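Local coordinates for lactate dehydrogenase, adjacent gene encodes predicted malate dehydrogenase (PDB 4ND1) that catalyses the NAD-dependent interconversion of (S)-lactate and pyruvate as an L-lactate dehydrogenase of the LDH/MDH superfamily, at the nicotinamide-adenine-dinucleotide and oxamic acid site. Numbering follows the deposited sequence.

The nicotinamide-adenine-dinucleotide and oxamic acid site. Residues 11-15, 34-36, 79-81, 90, 93, 100, 120-122, 145, 149, 153, 177, 220, 232, 236. With NAD (nicotinamide-adenine-dinucleotide), chain B; OXM (oxamic acid), chain C.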
loop_
_atom_site.group_PDB
_atom_site.type_symbol
_atom_site.label_atom_id
_atom_site.label_comp_id
_atom_site.label_asym_id
_atom_site.label_seq_id
_atom_site.Cartn_x
_atom_site.Cartn_y
_atom_site.Cartn_z
ATOM N N GLY A 11 -18.103 -0.384 20.392
ATOM C CA GLY A 11 -18.891 -1.482 19.865
ATOM C C GLY A 11 -17.960 -2.342 19.045
ATOM O O GLY A 11 -17.461 -1.906 18.009
ATOM N N SER A 12 -17.706 -3.554 19.520
ATOM C CA SER A 12 -16.728 -4.445 18.906
ATOM C C SER A 12 -17.410 -5.653 18.275
ATOM O O SER A 12 -16.891 -6.773 18.305
ATOM C CB SER A 12 -15.700 -4.868 19.951
ATOM O OG SER A 12 -15.133 -3.716 20.562
ATOM N N GLY A 13 -18.578 -5.408 17.685
ATOM C CA GLY A 13 -19.296 -6.427 16.938
ATOM C C GLY A 13 -18.766 -6.543 15.523
ATOM O O GLY A 13 -17.598 -6.242 15.259
ATOM N N GLN A 14 -19.634 -6.969 14.613
ATOM C CA GLN A 14 -19.252 -7.242 13.223
ATOM C C GLN A 14 -18.474 -6.084 12.601
ATOM O O GLN A 14 -17.350 -6.259 12.139
ATOM C CB GLN A 14 -20.495 -7.537 12.375
ATOM C CG GLN A 14 -21.286 -8.765 12.801
ATOM C CD GLN A 14 -20.675 -10.063 12.312
ATOM O OE1 GLN A 14 -19.615 -10.481 12.785
ATOM N NE2 GLN A 14 -21.346 -10.718 11.370
ATOM N N ILE A 15 -19.070 -4.896 12.609
ATOM C CA ILE A 15 -18.446 -3.725 11.993
ATOM C C ILE A 15 -17.220 -3.280 12.780
ATOM O O ILE A 15 -16.163 -3.021 12.199
ATOM C CB ILE A 15 -19.436 -2.547 11.887
ATOM C CG1 ILE A 15 -20.558 -2.896 10.910
ATOM C CG2 ILE A 15 -18.727 -1.283 11.420
ATOM C CD1 ILE A 15 -21.723 -1.936 10.956
ATOM N N PHE A 34 -13.674 -1.007 22.253
ATOM C CA PHE A 34 -14.520 -0.939 23.442
ATOM C C PHE A 34 -15.807 -1.735 23.235
ATOM O O PHE A 34 -16.448 -1.640 22.184
ATOM C CB PHE A 34 -14.861 0.517 23.772
ATOM C CG PHE A 34 -15.723 0.680 24.997
ATOM C CD1 PHE A 34 -15.159 1.027 26.220
ATOM C CD2 PHE A 34 -17.099 0.489 24.930
ATOM C CE1 PHE A 34 -15.949 1.174 27.350
ATOM C CE2 PHE A 34 -17.893 0.635 26.057
ATOM C CZ PHE A 34 -17.318 0.977 27.268
ATOM N N ASP A 35 -16.176 -2.512 24.246
ATOM C CA ASP A 35 -17.478 -3.174 24.289
ATOM C C ASP A 35 -17.852 -3.469 25.743
ATOM O O ASP A 35 -16.974 -3.656 26.591
ATOM C CB ASP A 35 -17.450 -4.471 23.474
ATOM C CG ASP A 35 -18.797 -4.800 22.845
ATOM O OD1 ASP A 35 -19.766 -5.080 23.584
ATOM O OD2 ASP A 35 -18.882 -4.790 21.599
ATOM N N ILE A 36 -19.151 -3.497 26.026
ATOM C CA ILE A 36 -19.639 -3.859 27.360
ATOM C C ILE A 36 -19.685 -5.372 27.545
ATOM O O ILE A 36 -19.607 -5.858 28.673
ATOM C CB ILE A 36 -21.024 -3.250 27.670
ATOM C CG1 ILE A 36 -22.101 -3.779 26.707
ATOM C CG2 ILE A 36 -20.937 -1.734 27.623
ATOM C CD1 ILE A 36 -23.499 -3.289 27.017
ATOM N N THR A 79 -20.235 2.209 16.796
ATOM C CA THR A 79 -20.987 1.124 16.179
ATOM C C THR A 79 -21.949 0.444 17.159
ATOM O O THR A 79 -22.671 -0.473 16.776
ATOM C CB THR A 79 -20.039 0.028 15.644
ATOM O OG1 THR A 79 -19.533 -0.753 16.736
ATOM C CG2 THR A 79 -18.873 0.636 14.869
ATOM N N ALA A 80 -21.953 0.886 18.418
ATOM C CA ALA A 80 -22.682 0.187 19.482
ATOM C C ALA A 80 -24.177 0.162 19.198
ATOM O O ALA A 80 -24.749 1.174 18.817
ATOM C CB ALA A 80 -22.411 0.836 20.829
ATOM N N SER A 81 -24.800 -0.999 19.383
ATOM C CA SER A 81 -26.205 -1.182 19.039
ATOM C C SER A 81 -26.848 -2.310 19.834
ATOM O O SER A 81 -26.171 -3.251 20.244
ATOM C CB SER A 81 -26.328 -1.484 17.542
ATOM O OG SER A 81 -27.670 -1.750 17.166
ATOM N N ARG A 90 -34.632 0.420 9.583
ATOM C CA ARG A 90 -33.567 0.798 10.515
ATOM C C ARG A 90 -34.099 1.510 11.763
ATOM O O ARG A 90 -33.472 1.460 12.821
ATOM C CB ARG A 90 -32.550 1.713 9.824
ATOM C CG ARG A 90 -31.773 1.083 8.671
ATOM C CD ARG A 90 -31.053 2.170 7.888
ATOM N NE ARG A 90 -30.289 1.674 6.744
ATOM C CZ ARG A 90 -30.753 1.549 5.498
ATOM N NH1 ARG A 90 -32.012 1.853 5.196
ATOM N NH2 ARG A 90 -29.948 1.103 4.538
ATOM N N LEU A 93 -34.682 0.236 15.668
ATOM C CA LEU A 93 -33.653 0.299 16.703
ATOM C C LEU A 93 -33.613 1.645 17.422
ATOM O O LEU A 93 -32.798 1.832 18.325
ATOM C CB LEU A 93 -32.275 0.051 16.075
ATOM C CG LEU A 93 -32.102 -1.205 15.218
ATOM C CD1 LEU A 93 -30.822 -1.110 14.399
ATOM C CD2 LEU A 93 -32.101 -2.453 16.091
ATOM N N ILE A 100 -28.247 3.909 24.323
ATOM C CA ILE A 100 -26.840 3.529 24.229
ATOM C C ILE A 100 -25.979 4.766 23.996
ATOM O O ILE A 100 -24.987 4.971 24.690
ATOM C CB ILE A 100 -26.599 2.482 23.116
ATOM C CG1 ILE A 100 -27.211 1.141 23.528
ATOM C CG2 ILE A 100 -25.105 2.332 22.824
ATOM C CD1 ILE A 100 -27.114 0.045 22.486
ATOM N N ILE A 120 -22.112 5.392 13.404
ATOM C CA ILE A 120 -22.552 4.362 12.458
ATOM C C ILE A 120 -23.894 3.761 12.888
ATOM O O ILE A 120 -24.740 3.477 12.046
ATOM C CB ILE A 120 -21.491 3.251 12.297
ATOM C CG1 ILE A 120 -20.179 3.861 11.786
ATOM C CG2 ILE A 120 -21.987 2.154 11.358
ATOM C CD1 ILE A 120 -19.065 2.866 11.558
ATOM N N THR A 121 -24.067 3.566 14.198
ATOM C CA THR A 121 -25.317 3.097 14.800
ATOM C C THR A 121 -26.566 3.646 14.108
ATOM O O THR A 121 -26.691 4.846 13.900
ATOM C CB THR A 121 -25.374 3.508 16.289
ATOM O OG1 THR A 121 -24.154 3.136 16.941
ATOM C CG2 THR A 121 -26.551 2.854 16.999
ATOM N N ASN A 122 -27.486 2.754 13.761
ATOM C CA ASN A 122 -28.765 3.143 13.166
ATOM C C ASN A 122 -29.833 3.435 14.226
ATOM O O ASN A 122 -29.699 2.989 15.365
ATOM C CB ASN A 122 -29.262 2.047 12.217
ATOM C CG ASN A 122 -28.754 2.230 10.797
ATOM O OD1 ASN A 122 -28.681 3.351 10.294
ATOM N ND2 ASN A 122 -28.417 1.128 10.142
ATOM N N MET A 145 -21.452 8.162 9.401
ATOM C CA MET A 145 -21.106 7.410 8.203
ATOM C C MET A 145 -22.380 6.855 7.598
ATOM O O MET A 145 -23.125 6.126 8.264
ATOM C CB MET A 145 -20.158 6.253 8.522
ATOM C CG MET A 145 -19.640 5.517 7.294
ATOM S SD MET A 145 -20.885 4.531 6.445
ATOM C CE MET A 145 -21.171 3.220 7.640
ATOM N N LEU A 149 -21.082 4.717 2.149
ATOM C CA LEU A 149 -21.618 3.381 1.879
ATOM C C LEU A 149 -22.667 3.400 0.768
ATOM O O LEU A 149 -22.621 2.590 -0.158
ATOM C CB LEU A 149 -22.232 2.782 3.147
ATOM C CG LEU A 149 -22.845 1.385 3.013
ATOM C CD1 LEU A 149 -21.822 0.380 2.507
ATOM C CD2 LEU A 149 -23.420 0.947 4.350
ATOM N N ARG A 153 -22.156 1.941 -3.102
ATOM C CA ARG A 153 -23.092 0.991 -3.696
ATOM C C ARG A 153 -23.636 1.533 -5.015
ATOM O O ARG A 153 -23.673 0.825 -6.020
ATOM C CB ARG A 153 -24.242 0.701 -2.732
ATOM C CG ARG A 153 -23.830 -0.133 -1.535
ATOM C CD ARG A 153 -24.863 -0.079 -0.427
ATOM N NE ARG A 153 -24.599 -1.088 0.594
ATOM C CZ ARG A 153 -25.229 -1.168 1.764
ATOM N NH1 ARG A 153 -26.180 -0.296 2.089
ATOM N NH2 ARG A 153 -24.894 -2.132 2.622
ATOM N N HIS A 177 -30.151 8.226 5.618
ATOM C CA HIS A 177 -29.786 6.835 5.386
ATOM C C HIS A 177 -31.007 5.947 5.644
ATOM O O HIS A 177 -31.104 5.284 6.676
ATOM C CB HIS A 177 -28.610 6.450 6.293
ATOM C CG HIS A 177 -28.056 5.083 6.036
ATOM N ND1 HIS A 177 -27.521 4.714 4.821
ATOM C CD2 HIS A 177 -27.929 4.006 6.844
ATOM C CE1 HIS A 177 -27.106 3.462 4.886
ATOM N NE2 HIS A 177 -27.340 3.009 6.104
ATOM N N TRP A 220 -29.394 -2.715 1.562
ATOM C CA TRP A 220 -29.163 -3.244 2.903
ATOM C C TRP A 220 -29.923 -4.547 3.136
ATOM O O TRP A 220 -29.404 -5.460 3.788
ATOM C CB TRP A 220 -29.501 -2.200 3.978
ATOM C CG TRP A 220 -30.951 -2.056 4.299
ATOM C CD1 TRP A 220 -31.869 -1.284 3.646
ATOM C CD2 TRP A 220 -31.652 -2.691 5.373
ATOM N NE1 TRP A 220 -33.097 -1.403 4.242
ATOM C CE2 TRP A 220 -32.994 -2.259 5.307
ATOM C CE3 TRP A 220 -31.277 -3.583 6.385
ATOM C CZ2 TRP A 220 -33.965 -2.691 6.212
ATOM C CZ3 TRP A 220 -32.244 -4.015 7.285
ATOM C CH2 TRP A 220 -33.572 -3.567 7.192
ATOM N N ALA A 232 -25.055 -5.754 6.824
ATOM C CA ALA A 232 -23.758 -5.520 6.168
ATOM C C ALA A 232 -22.716 -5.026 7.160
ATOM O O ALA A 232 -23.033 -4.264 8.070
ATOM C CB ALA A 232 -23.910 -4.519 5.029
ATOM N N PRO A 236 -19.446 -1.192 5.423
ATOM C CA PRO A 236 -19.614 -0.122 6.412
ATOM C C PRO A 236 -18.357 0.166 7.235
ATOM O O PRO A 236 -18.119 1.313 7.610
ATOM C CB PRO A 236 -20.731 -0.646 7.315
ATOM C CG PRO A 236 -21.502 -1.587 6.462
ATOM C CD PRO A 236 -20.518 -2.203 5.514
HETATM P PA NAD B . -23.335 -6.044 16.084
HETATM O O1A NAD B . -22.473 -7.007 15.320
HETATM O O2A NAD B . -24.568 -6.534 16.800
HETATM O O5B NAD B . -22.412 -5.242 17.108
HETATM C C5B NAD B . -22.965 -4.342 18.058
HETATM C C4B NAD B . -22.026 -4.342 19.250
HETATM O O4B NAD B . -22.374 -3.286 20.140
HETATM C C3B NAD B . -22.093 -5.640 20.050
HETATM O O3B NAD B . -20.796 -6.232 20.135
HETATM C C2B NAD B . -22.584 -5.228 21.425
HETATM O O2B NAD B . -21.968 -5.966 22.484
HETATM C C1B NAD B . -22.184 -3.767 21.470
HETATM N N9A NAD B . -22.937 -2.953 22.445
HETATM C C8A NAD B . -24.218 -3.079 22.840
HETATM N N7A NAD B . -24.518 -2.119 23.754
HETATM C C5A NAD B . -23.420 -1.368 23.944
HETATM C C6A NAD B . -23.039 -0.197 24.762
HETATM N N6A NAD B . -23.926 0.390 25.599
HETATM N N1A NAD B . -21.776 0.270 24.647
HETATM C C2A NAD B . -20.868 -0.290 23.828
HETATM N N3A NAD B . -21.151 -1.357 23.061
HETATM C C4A NAD B . -22.382 -1.924 23.076
HETATM O O3 NAD B . -23.823 -4.848 15.121
HETATM P PN NAD B . -23.062 -4.403 13.774
HETATM O O1N NAD B . -23.356 -5.425 12.702
HETATM O O2N NAD B . -21.632 -4.059 14.084
HETATM O O5D NAD B . -23.818 -3.030 13.430
HETATM C C5D NAD B . -23.637 -1.923 14.303
HETATM C C4D NAD B . -24.651 -0.834 13.983
HETATM O O4D NAD B . -24.347 -0.258 12.709
HETATM C C3D NAD B . -26.082 -1.351 13.893
HETATM O O3D NAD B . -26.940 -0.466 14.608
HETATM C C2D NAD B . -26.406 -1.326 12.412
HETATM O O2D NAD B . -27.789 -1.086 12.157
HETATM C C1D NAD B . -25.549 -0.163 11.941
HETATM N N1N NAD B . -25.200 -0.103 10.519
HETATM C C2N NAD B . -25.114 1.121 9.978
HETATM C C3N NAD B . -24.778 1.303 8.642
HETATM C C7N NAD B . -24.675 2.679 8.046
HETATM O O7N NAD B . -24.535 2.777 6.840
HETATM N N7N NAD B . -24.704 3.780 8.806
HETATM C C4N NAD B . -24.515 0.178 7.865
HETATM C C5N NAD B . -24.601 -1.086 8.441
HETATM C C6N NAD B . -24.945 -1.201 9.783
HETATM C C1 OXM C . -27.576 -0.717 6.795
HETATM N N1 OXM C . -27.896 -1.871 7.369
HETATM O O1 OXM C . -27.774 0.356 7.335
HETATM C C2 OXM C . -26.957 -0.764 5.479
HETATM O O2 OXM C . -26.403 -1.829 5.127
HETATM O O3 OXM C . -27.006 0.252 4.745
HETATM O O HOH W 1 -24.490 -4.292 10.512
HETATM O O HOH W 2 -19.691 -3.420 15.863
HETATM O O HOH W 3 -27.276 -4.450 5.688
#
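NAD runs from an adenine pocket to a nicotinamide whose face is covered by oxamic acid, the pyruvate-like inhibitor. At the adenosine end Asp35 sorts the ribose hydroxyls: OD1 takes the 2'-hydroxyl O2B at 2.6 Å and OD2 the 3'-hydroxyl O3B, each on its syn lone pair. The anti lone pair of OD2 receives Ser12 N, which helps fix the carboxylate's rotation. The adenine is clamped between Ala80 CB, over its six-membered ring, and Ile36 CD1, over the opposite face of the five-membered ring. Next, Gln14 N and Ile15 N hold the pyrophosphate, pointing almost straight at O1A and O2N.

Asn122 reaches between cofactor and inhibitor: CB lies 3.5 Å from the nicotinamide ribose O2D, CG passes near nicotinamide C2N, and at the tip ND2 gives one hydrogen to O2D and the other to OXM O1 at 3.0 Å, so one amide couples cofactor to inhibitor. Arg90, extended from CG to NE, comes side-on, with NE to the amide oxygen O1 and NH2 to carboxylate O3, both in the guanidinium plane. Arg153 adds NH1 to O3 at 2.8 Å, while Leu149 CG covers one guanidinium face. His177, the catalytic acid-base, puts NE2 3.0 Å from O1 and 2.9 Å from the carboxamide O7N; nearby Arg90 may tune its ionisation. Trp220 CB packs against OXM C2. The carboxamide N7N donates to Ile120 O and Met145 O, which probably fixes the rotation of the nicotinamide and so the face it turns to the inhibitor.

The GxGxxG turn between strand 6-10 and helix 14-26 belongs to the Rossmann domain, whose Arg90 and Asn122 reach the inhibitor; Arg153, His177 and Trp220 oppose them from the C-terminal domain, burying it in the cleft between.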